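Local coordinates for phosphoribosylaminoimidazole carboxylase, ATPase subunit (Bacillus anthracis, PDB 3R5H) that catalyses the ATP-dependent carboxylation of 5-aminoimidazole ribonucleotide with bicarbonate to N5-carboxyaminoimidazole ribonucleotide in purine biosynthesis, at the 5-aminoimidazole ribonucleotide site. Numbering follows the deposited sequence.

The 5-aminoimidazole ribonucleotide site. Residues 23-25, 82, 84, 159, 278, 346, 353. With AIR (5-aminoimidazole ribonucleotide), chain B.
The nucleotide substrate AIR lies across a pocket of this ATP-grasp enzyme, its ribose against the glycine-rich loop and the start of helix 24-35, its phosphate between two basic side chains. The ribose end is packed most tightly. Glu82, bent at chi2 (135°), presents its carboxylate to both hydroxyls: OE2 accepts the 3'-hydroxyl through its syn lone pair, whereas OE1 is met by the 2'-hydroxyl from above the carboxylate plane. The backbone N of Gly23, 3.0 Å from Glu82 OE2, gives that oxygen a second donor and helps fix the carboxylate's rotation. From the helix end, Leu25 N donates to AIR O2' at 3.2 Å, so a polarising effect of the helix on this hydroxyl is plausible.

At the phosphate, the extended Arg353 grips side-on, NE to AIR O8 and NH2 to AIR O7 (3.1 Å), with the phosphorus near the guanidinium plane. Lys346 NZ reaches AIR O8 at 2.8 Å, so this phosphate oxygen accepts salt bridges from both side chains. NZ also bonds Gln24 OE1, which steadies its tip; the lysine CD lies over the centre of the Arg353 guanidinium. Gln24 NE2 contacts the ligand's O4' and O5' through a water.

The imidazole is held by faces, without clear directional bonds. Arg278 lays one guanidinium face over C4, off-centre, its NE tied in plane to Glu84 OE2 (2.8 Å). Against the opposite ring face comes the tip of Tyr159, its OH above AIR N3, where a hydrogen bond is doubtful; both tyrosine and AIR are poorly ordered. Roughly a quarter of the ligand surface remains uncovered by protein. By holding the ribose and phosphate, the site probably positions the 5-amino group, N6, for carboxylation.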
# COMPACT_ATOMS: atom_id res chain seq x y z
N GLY A 23 1.16 -16.83 -6.23
CA GLY A 23 1.57 -15.87 -7.26
C GLY A 23 1.42 -14.42 -6.76
O GLY A 23 1.27 -14.18 -5.56
N GLN A 24 1.44 -13.49 -7.70
CA GLN A 24 1.42 -12.06 -7.40
C GLN A 24 0.10 -11.59 -6.80
O GLN A 24 0.10 -10.71 -5.97
CB GLN A 24 1.79 -11.23 -8.64
CG GLN A 24 0.81 -11.26 -9.79
CD GLN A 24 1.06 -12.39 -10.80
OE1 GLN A 24 1.77 -13.37 -10.52
NE2 GLN A 24 0.46 -12.26 -11.98
N LEU A 25 -1.02 -12.19 -7.21
CA LEU A 25 -2.32 -11.87 -6.61
C LEU A 25 -2.33 -12.17 -5.12
O LEU A 25 -2.69 -11.30 -4.30
CB LEU A 25 -3.47 -12.55 -7.36
CG LEU A 25 -3.45 -12.37 -8.88
CD1 LEU A 25 -4.63 -13.05 -9.53
CD2 LEU A 25 -3.41 -10.90 -9.27
N GLU A 82 -6.19 -17.58 -4.79
CA GLU A 82 -5.93 -16.90 -6.06
C GLU A 82 -5.94 -17.91 -7.23
O GLU A 82 -6.22 -17.57 -8.39
CB GLU A 82 -4.60 -16.13 -6.01
CG GLU A 82 -3.41 -16.99 -5.66
CD GLU A 82 -2.19 -16.72 -6.55
OE1 GLU A 82 -1.80 -15.54 -6.70
OE2 GLU A 82 -1.60 -17.69 -7.05
N GLU A 84 -7.64 -20.62 -9.29
CA GLU A 84 -9.03 -20.95 -9.58
C GLU A 84 -9.32 -22.43 -9.76
O GLU A 84 -10.39 -22.90 -9.40
CB GLU A 84 -9.48 -20.23 -10.85
CG GLU A 84 -9.88 -18.81 -10.61
CD GLU A 84 -9.65 -17.96 -11.83
OE1 GLU A 84 -10.64 -17.44 -12.36
OE2 GLU A 84 -8.48 -17.83 -12.25
N TYR A 159 -4.22 -21.15 -19.92
CA TYR A 159 -3.83 -20.05 -19.04
C TYR A 159 -3.43 -18.79 -19.81
O TYR A 159 -3.07 -17.77 -19.20
CB TYR A 159 -2.69 -20.51 -18.11
CG TYR A 159 -2.92 -20.20 -16.64
CD1 TYR A 159 -1.94 -19.54 -15.88
CD2 TYR A 159 -4.12 -20.55 -16.00
CE1 TYR A 159 -2.15 -19.25 -14.53
CE2 TYR A 159 -4.34 -20.26 -14.65
CZ TYR A 159 -3.35 -19.62 -13.92
OH TYR A 159 -3.55 -19.33 -12.58
N ARG A 278 -11.97 -13.31 -8.40
CA ARG A 278 -10.71 -13.03 -7.72
C ARG A 278 -10.24 -11.66 -8.13
O ARG A 278 -10.69 -11.15 -9.16
CB ARG A 278 -9.64 -14.08 -8.13
CG ARG A 278 -9.50 -14.28 -9.63
CD ARG A 278 -8.18 -14.92 -10.02
NE ARG A 278 -8.12 -15.14 -11.47
CZ ARG A 278 -7.68 -14.26 -12.36
NH1 ARG A 278 -7.23 -13.06 -12.00
NH2 ARG A 278 -7.68 -14.59 -13.65
N LYS A 346 9.52 -12.47 -8.56
CA LYS A 346 9.63 -13.78 -9.21
C LYS A 346 11.09 -14.11 -9.51
O LYS A 346 11.85 -13.26 -9.98
CB LYS A 346 8.76 -13.88 -10.47
CG LYS A 346 7.29 -14.17 -10.16
CD LYS A 346 6.38 -13.92 -11.34
CE LYS A 346 4.92 -14.24 -11.00
NZ LYS A 346 3.97 -14.15 -12.16
N ARG A 353 6.05 -13.94 -19.07
CA ARG A 353 5.68 -14.06 -17.66
C ARG A 353 5.43 -12.67 -17.07
O ARG A 353 6.17 -11.73 -17.35
CB ARG A 353 6.78 -14.79 -16.89
CG ARG A 353 6.37 -15.26 -15.50
CD ARG A 353 7.44 -16.13 -14.85
NE ARG A 353 6.87 -16.87 -13.73
CZ ARG A 353 7.54 -17.32 -12.66
NH1 ARG A 353 8.85 -17.10 -12.54
NH2 ARG A 353 6.90 -17.99 -11.70
N1 AIR B . -3.11 -15.67 -11.85
C2 AIR B . -4.02 -16.55 -11.37
N3 AIR B . -5.02 -16.72 -12.28
C4 AIR B . -4.77 -15.95 -13.36
C5 AIR B . -3.59 -15.32 -13.03
N6 AIR B . -2.96 -14.43 -13.85
C1' AIR B . -1.85 -15.19 -11.20
C2' AIR B . -1.69 -15.84 -9.85
C3' AIR B . -0.81 -17.04 -10.17
C4' AIR B . 0.16 -16.43 -11.16
O4' AIR B . -0.68 -15.57 -11.94
O2' AIR B . -1.04 -14.89 -9.01
O3' AIR B . -0.15 -17.63 -9.04
C5' AIR B . 0.88 -17.46 -12.01
O5' AIR B . 2.10 -16.86 -12.44
P AIR B . 3.39 -17.73 -12.89
O6 AIR B . 2.84 -18.63 -13.97
O7 AIR B . 3.81 -18.46 -11.63
O8 AIR B . 4.37 -16.68 -13.35
O HOH W 1 0.96 -14.71 -14.04